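Local structure of putative alpha-L-fucosidase (Bacteroides thetaiotaomicron VPI-5482, 3GZA) at residues A[394-399]-A[418-423]; A[384-389]-A[407-412]. The protein probably hydrolyses alpha-L-fucosidic linkages, as a putative exported enzyme of glycosyl hydrolase family 29. One frame throughout, in Å; residues are numbered along the deposited sequence.

Contact 1: A[394-399]-A[418-423]; sequences GKWQTV and ATALRL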
loop_
_atom_site.group_PDB
_atom_site.type_symbol
_atom_site.label_atom_id
_atom_site.label_comp_id
_atom_site.label_asym_id
_atom_site.label_seq_id
_atom_site.Cartn_x
_atom_site.Cartn_y
_atom_site.Cartn_z
ATOM N N GLY A 394 67.441 -21.998 -19.453
ATOM C CA GLY A 394 67.724 -21.548 -20.810
ATOM C C GLY A 394 66.844 -22.114 -21.911
ATOM O O GLY A 394 67.092 -21.844 -23.095
ATOM N N LYS A 395 65.818 -22.881 -21.554
ATOM C CA LYS A 395 64.941 -23.495 -22.542
ATOM C C LYS A 395 63.514 -23.133 -22.240
ATOM O O LYS A 395 63.079 -23.209 -21.100
ATOM C CB LYS A 395 65.081 -25.017 -22.528
ATOM N N TRP A 396 62.790 -22.747 -23.284
ATOM C CA TRP A 396 61.386 -22.395 -23.150
ATOM C C TRP A 396 60.534 -23.644 -22.977
ATOM O O TRP A 396 60.735 -24.640 -23.690
ATOM C CB TRP A 396 60.900 -21.667 -24.393
ATOM C CG TRP A 396 61.467 -20.318 -24.572
ATOM C CD1 TRP A 396 62.409 -19.943 -25.472
ATOM C CD2 TRP A 396 61.125 -19.149 -23.837
ATOM N NE1 TRP A 396 62.666 -18.597 -25.352
ATOM C CE2 TRP A 396 61.889 -18.088 -24.353
ATOM C CE3 TRP A 396 60.238 -18.891 -22.795
ATOM C CZ2 TRP A 396 61.800 -16.789 -23.846
ATOM C CZ3 TRP A 396 60.148 -17.605 -22.297
ATOM C CH2 TRP A 396 60.924 -16.573 -22.817
ATOM N N GLN A 397 59.617 -23.596 -22.015
ATOM C CA GLN A 397 58.638 -24.651 -21.813
ATOM C C GLN A 397 57.302 -23.983 -21.614
ATOM O O GLN A 397 57.229 -22.917 -21.025
ATOM C CB GLN A 397 58.969 -25.524 -20.614
ATOM C CG GLN A 397 58.939 -24.844 -19.284
ATOM C CD GLN A 397 59.406 -25.757 -18.171
ATOM O OE1 GLN A 397 58.652 -26.048 -17.235
ATOM N NE2 GLN A 397 60.636 -26.240 -18.282
ATOM N N THR A 398 56.249 -24.625 -22.087
ATOM C CA THR A 398 54.911 -24.090 -21.961
ATOM C C THR A 398 54.376 -24.359 -20.565
ATOM O O THR A 398 54.465 -25.488 -20.077
ATOM C CB THR A 398 53.984 -24.707 -23.005
ATOM O OG1 THR A 398 54.557 -24.498 -24.306
ATOM C CG2 THR A 398 52.587 -24.105 -22.938
ATOM N N VAL A 399 53.855 -23.308 -19.932
ATOM C CA VAL A 399 53.280 -23.389 -18.595
ATOM C C VAL A 399 51.739 -23.360 -18.629
ATOM O O VAL A 399 51.090 -23.902 -17.737
ATOM C CB VAL A 399 53.876 -22.314 -17.649
ATOM C CG1 VAL A 399 55.377 -22.620 -17.395
ATOM C CG2 VAL A 399 53.712 -20.936 -18.208
ATOM N N ALA A 418 62.409 -19.450 -13.406
ATOM C CA ALA A 418 62.474 -18.903 -14.744
ATOM C C ALA A 418 63.257 -17.611 -14.843
ATOM O O ALA A 418 63.364 -16.873 -13.886
ATOM C CB ALA A 418 60.996 -18.656 -15.243
ATOM N N THR A 419 63.777 -17.333 -16.026
ATOM C CA THR A 419 64.436 -16.055 -16.277
ATOM C C THR A 419 63.546 -15.140 -17.134
ATOM O O THR A 419 63.808 -13.951 -17.263
ATOM C CB THR A 419 65.786 -16.245 -16.935
ATOM O OG1 THR A 419 65.646 -17.009 -18.137
ATOM C CG2 THR A 419 66.745 -16.982 -15.979
ATOM N N ALA A 420 62.474 -15.688 -17.706
ATOM C CA ALA A 420 61.620 -14.913 -18.554
ATOM C C ALA A 420 60.345 -15.674 -18.815
ATOM O O ALA A 420 60.306 -16.882 -18.653
ATOM C CB ALA A 420 62.352 -14.604 -19.869
ATOM N N LEU A 421 59.281 -14.945 -19.131
ATOM C CA LEU A 421 58.014 -15.536 -19.567
ATOM C C LEU A 421 57.717 -15.006 -20.949
ATOM O O LEU A 421 58.144 -13.904 -21.308
ATOM C CB LEU A 421 56.848 -15.160 -18.666
ATOM C CG LEU A 421 56.802 -15.739 -17.262
ATOM C CD1 LEU A 421 55.457 -15.392 -16.677
ATOM C CD2 LEU A 421 57.012 -17.238 -17.253
ATOM N N ARG A 422 56.964 -15.764 -21.729
ATOM C CA ARG A 422 56.621 -15.298 -23.057
ATOM C C ARG A 422 55.186 -15.636 -23.369
ATOM O O ARG A 422 54.773 -16.781 -23.239
ATOM C CB ARG A 422 57.525 -15.893 -24.126
ATOM C CG ARG A 422 57.280 -15.327 -25.535
ATOM C CD ARG A 422 58.382 -15.727 -26.463
ATOM N NE ARG A 422 58.487 -17.179 -26.590
ATOM C CZ ARG A 422 59.510 -17.812 -27.174
ATOM N NH1 ARG A 422 60.547 -17.134 -27.660
ATOM N NH2 ARG A 422 59.527 -19.137 -27.247
ATOM N N LEU A 423 54.454 -14.621 -23.793
ATOM C CA LEU A 423 53.058 -14.759 -24.209
ATOM C C LEU A 423 53.014 -14.746 -25.733
ATOM O O LEU A 423 53.513 -13.821 -26.358
ATOM C CB LEU A 423 52.258 -13.582 -23.679
ATOM C CG LEU A 423 50.810 -13.442 -24.176
ATOM C CD1 LEU A 423 49.946 -14.597 -23.692
ATOM C CD2 LEU A 423 50.292 -12.118 -23.700
HETATM O O HOH W 1 66.423 -19.848 -17.872
#
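The indole of Trp396 packs against Ala420 and Arg422. Ahead of them, Thr419 and Gly394 share an ordered water. It lies 3.0 Å from OG1 of Thr419 and accepts a hydrogen bond from the backbone N of Gly394. The chain turns a corner at Thr419 and passes from one sheet to another. Ala420 comes next and meets the indole of Trp396 at its six-membered ring. Its CB is 3.8 Å from CH2 of Trp396, and its carbonyl O approaches CZ3 obliquely. The CB of Leu421 points away from 394-399. Its side chain goes into the core instead, onto Phe437 and Ala439.

Strands 395-402 and 420-428 belong to one antiparallel sheet of the beta-sandwich expected for an F5/8 type C domain. They are not neighbours in it, because strand 383-392 runs between them. Trp396 therefore reaches over that strand, and the segment axes are 8.6 Å apart at closest.

Arg422 gives the larger part of what 418-423 offers to Trp396. Its CG stands anti to the backbone N (chi1 -175°), and the chain bends at chi3. CB sits beside CZ3 of Trp396, at 3.6 Å, while the guanidinium folds flat over one face of the indole. The two planes are 21° apart. Arg422 CZ lies 3.7 Å from the centroid of the five-membered ring and 11° off its normal, a cation-pi stack. NH2 covers CG and CD1 of Trp396. NH1 lies over NE1 at 3.5 Å, but both are donors and do not bond. NH2 also pairs with Glu389 on the intervening strand.

Contact 2: A[384-389]-A[407-412]; sequences RQYQIE and HKRIEK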
loop_
_atom_site.group_PDB
_atom_site.type_symbol
_atom_site.label_atom_id
_atom_site.label_comp_id
_atom_site.label_asym_id
_atom_site.label_seq_id
_atom_site.Cartn_x
_atom_site.Cartn_y
_atom_site.Cartn_z
ATOM N N ARG A 384 42.217 -15.023 -29.462
ATOM C CA ARG A 384 41.420 -16.249 -29.572
ATOM C C ARG A 384 42.139 -17.480 -29.082
ATOM O O ARG A 384 41.487 -18.426 -28.685
ATOM C CB ARG A 384 40.958 -16.450 -31.014
ATOM C CG ARG A 384 39.861 -15.471 -31.430
ATOM C CD ARG A 384 38.613 -15.669 -30.624
ATOM N NE ARG A 384 37.538 -14.775 -31.048
ATOM C CZ ARG A 384 36.735 -15.003 -32.073
ATOM N NH1 ARG A 384 36.909 -16.070 -32.862
ATOM N NH2 ARG A 384 35.783 -14.108 -32.360
ATOM N N GLN A 385 43.467 -17.506 -29.171
ATOM C CA GLN A 385 44.265 -18.633 -28.675
ATOM C C GLN A 385 45.595 -18.056 -28.207
ATOM O O GLN A 385 46.190 -17.251 -28.913
ATOM C CB GLN A 385 44.553 -19.665 -29.775
ATOM C CG GLN A 385 43.348 -20.448 -30.354
ATOM C CD GLN A 385 42.811 -21.546 -29.447
ATOM O OE1 GLN A 385 43.504 -22.034 -28.557
ATOM N NE2 GLN A 385 41.579 -21.972 -29.704
ATOM N N TYR A 386 46.054 -18.459 -27.023
ATOM C CA TYR A 386 47.355 -18.000 -26.531
ATOM C C TYR A 386 48.070 -19.069 -25.725
ATOM O O TYR A 386 47.471 -20.027 -25.243
ATOM C CB TYR A 386 47.225 -16.743 -25.664
ATOM C CG TYR A 386 46.575 -17.023 -24.333
ATOM C CD1 TYR A 386 47.330 -17.472 -23.239
ATOM C CD2 TYR A 386 45.192 -16.875 -24.146
ATOM C CE1 TYR A 386 46.724 -17.767 -22.030
ATOM C CE2 TYR A 386 44.608 -17.147 -22.955
ATOM C CZ TYR A 386 45.361 -17.591 -21.893
ATOM O OH TYR A 386 44.770 -17.869 -20.681
ATOM N N GLN A 387 49.381 -18.908 -25.607
ATOM C CA GLN A 387 50.182 -19.807 -24.790
ATOM C C GLN A 387 51.145 -18.972 -23.966
ATOM O O GLN A 387 51.544 -17.901 -24.396
ATOM C CB GLN A 387 51.013 -20.775 -25.625
ATOM C CG GLN A 387 50.246 -21.616 -26.623
ATOM C CD GLN A 387 49.960 -20.860 -27.916
ATOM O OE1 GLN A 387 50.888 -20.338 -28.556
ATOM N NE2 GLN A 387 48.676 -20.810 -28.314
ATOM N N ILE A 388 51.476 -19.445 -22.767
ATOM C CA ILE A 388 52.499 -18.783 -21.969
ATOM C C ILE A 388 53.614 -19.799 -21.760
ATOM O O ILE A 388 53.359 -20.958 -21.406
ATOM C CB ILE A 388 51.984 -18.266 -20.641
ATOM C CG1 ILE A 388 50.875 -17.218 -20.881
ATOM C CG2 ILE A 388 53.153 -17.674 -19.795
ATOM C CD1 ILE A 388 50.267 -16.722 -19.670
ATOM N N GLU A 389 54.835 -19.367 -22.048
ATOM C CA GLU A 389 56.037 -20.179 -21.884
ATOM C C GLU A 389 56.933 -19.530 -20.859
ATOM O O GLU A 389 56.901 -18.319 -20.700
ATOM C CB GLU A 389 56.807 -20.266 -23.195
ATOM C CG GLU A 389 56.124 -21.050 -24.257
ATOM C CD GLU A 389 56.876 -20.939 -25.555
ATOM O OE1 GLU A 389 56.729 -19.881 -26.209
ATOM O OE2 GLU A 389 57.602 -21.885 -25.913
ATOM N N HIS A 407 39.056 -8.485 -20.468
ATOM C CA HIS A 407 39.509 -7.491 -19.517
ATOM C C HIS A 407 40.607 -8.007 -18.597
ATOM O O HIS A 407 41.583 -7.304 -18.356
ATOM C CB HIS A 407 38.352 -6.920 -18.724
ATOM C CG HIS A 407 38.816 -6.025 -17.629
ATOM N ND1 HIS A 407 39.344 -4.784 -17.899
ATOM C CD2 HIS A 407 38.989 -6.244 -16.301
ATOM C CE1 HIS A 407 39.747 -4.243 -16.759
ATOM N NE2 HIS A 407 39.573 -5.115 -15.791
ATOM N N LYS A 408 40.471 -9.255 -18.137
ATOM C CA LYS A 408 41.467 -9.840 -17.262
ATOM C C LYS A 408 41.425 -11.350 -17.249
ATOM O O LYS A 408 40.359 -11.941 -17.166
ATOM C CB LYS A 408 41.317 -9.327 -15.827
ATOM C CG LYS A 408 42.387 -9.814 -14.832
ATOM C CD LYS A 408 42.297 -9.025 -13.536
ATOM C CE LYS A 408 43.067 -7.667 -13.596
ATOM N NZ LYS A 408 43.020 -6.949 -12.265
ATOM N N ARG A 409 42.617 -11.941 -17.286
ATOM C CA ARG A 409 42.813 -13.368 -17.243
ATOM C C ARG A 409 43.844 -13.583 -16.167
ATOM O O ARG A 409 44.934 -12.977 -16.245
ATOM C CB ARG A 409 43.377 -13.888 -18.570
ATOM C CG ARG A 409 43.637 -15.405 -18.632
ATOM C CD ARG A 409 42.369 -16.175 -18.692
ATOM N NE ARG A 409 42.584 -17.609 -18.617
ATOM C CZ ARG A 409 42.110 -18.422 -17.682
ATOM N NH1 ARG A 409 41.409 -17.993 -16.649
ATOM N NH2 ARG A 409 42.379 -19.714 -17.764
ATOM N N ILE A 410 43.532 -14.456 -15.205
ATOM C CA ILE A 410 44.519 -14.857 -14.193
ATOM C C ILE A 410 44.841 -16.292 -14.489
ATOM O O ILE A 410 43.943 -17.111 -14.553
ATOM C CB ILE A 410 43.993 -14.682 -12.746
ATOM C CG1 ILE A 410 43.750 -13.196 -12.461
ATOM C CG2 ILE A 410 45.011 -15.247 -11.668
ATOM C CD1 ILE A 410 42.979 -12.889 -11.187
ATOM N N GLU A 411 46.128 -16.588 -14.676
ATOM C CA GLU A 411 46.606 -17.946 -14.902
ATOM C C GLU A 411 47.499 -18.356 -13.734
ATOM O O GLU A 411 48.370 -17.608 -13.338
ATOM C CB GLU A 411 47.436 -17.996 -16.174
ATOM C CG GLU A 411 46.663 -18.029 -17.506
ATOM C CD GLU A 411 46.079 -19.401 -17.843
ATOM O OE1 GLU A 411 46.040 -20.296 -16.962
ATOM O OE2 GLU A 411 45.693 -19.584 -19.034
ATOM N N LYS A 412 47.291 -19.567 -13.233
ATOM C CA LYS A 412 48.073 -20.129 -12.129
ATOM C C LYS A 412 48.589 -21.449 -12.609
ATOM O O LYS A 412 47.850 -22.220 -13.201
ATOM C CB LYS A 412 47.167 -20.371 -10.935
ATOM C CG LYS A 412 47.859 -20.895 -9.654
ATOM C CD LYS A 412 46.801 -21.065 -8.549
ATOM C CE LYS A 412 47.364 -21.415 -7.204
ATOM N NZ LYS A 412 47.995 -22.756 -7.190
#
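This is a buried polar contact between the two sheets of the beta-sandwich, where Tyr386 of strand 383-392 meets Arg409 and Glu411 of strand 409-418. The segment axes are 10.6 Å apart at closest and cross at -43°. Side chains bridge this space. The Tyr386 CG lies between the backbone N and the carbonyl carbon (chi1 70°), and the phenol extends to the facing sheet. Its hydroxyl is gripped by two bonds. OH donates to OE2 of Glu411 at 2.6 Å, meeting that oxygen on its anti side. OH also accepts from NE of Arg409 at 3.0 Å, lying near the guanidinium plane. The carboxylate oxygen lies at the edge of the phenol ring, with the two planes 76° apart. NH2 of Arg409 makes a long salt bridge of 3.6 Å to the same OE2, so the three groups form a closed network. This charge pairing probably helps to keep Glu411 ionised in a buried place. A phenylalanine in place of Tyr386 would probably cost Arg409 NE and Glu411 OE2 the hydroxyl they share, leaving the long salt bridge to join the two side chains. Beside this network, Ile388 CD1 packs on CG of Glu411 at 4.4 Å. NH1 of Arg409 also bonds to the carbonyl O of Gly308, and Arg409 makes a cation-pi contact with Tyr229. Strand 383-392 lies between strands 420-428 and 395-402, and Tyr386 also touches Ile373 of strand 366-375 in the facing sheet.

In the fold
Contacts 1 and 2 lie in the same beta-sandwich, with centres 14 Å apart. Strand 383-392 joins them. It supplies residues 384-389 to contact 2 and lies between the two strands of contact 1. Two polar links join them directly, with packing beside them. The N of Val399 probably hydrogen-bonds to O of Ile388 at 2.8 Å. The Glu389 partner of Arg422 sits in 384-389, at 3.1 Å from NH2 to OE1. Contact 1 stays within one sheet, whereas contact 2 spans both. The centre of contact 2 is about 23 Å from the centre of the chain, that of contact 1 about 36 Å. Neither includes the sodium-site residues His31, Asp34 and Ile36.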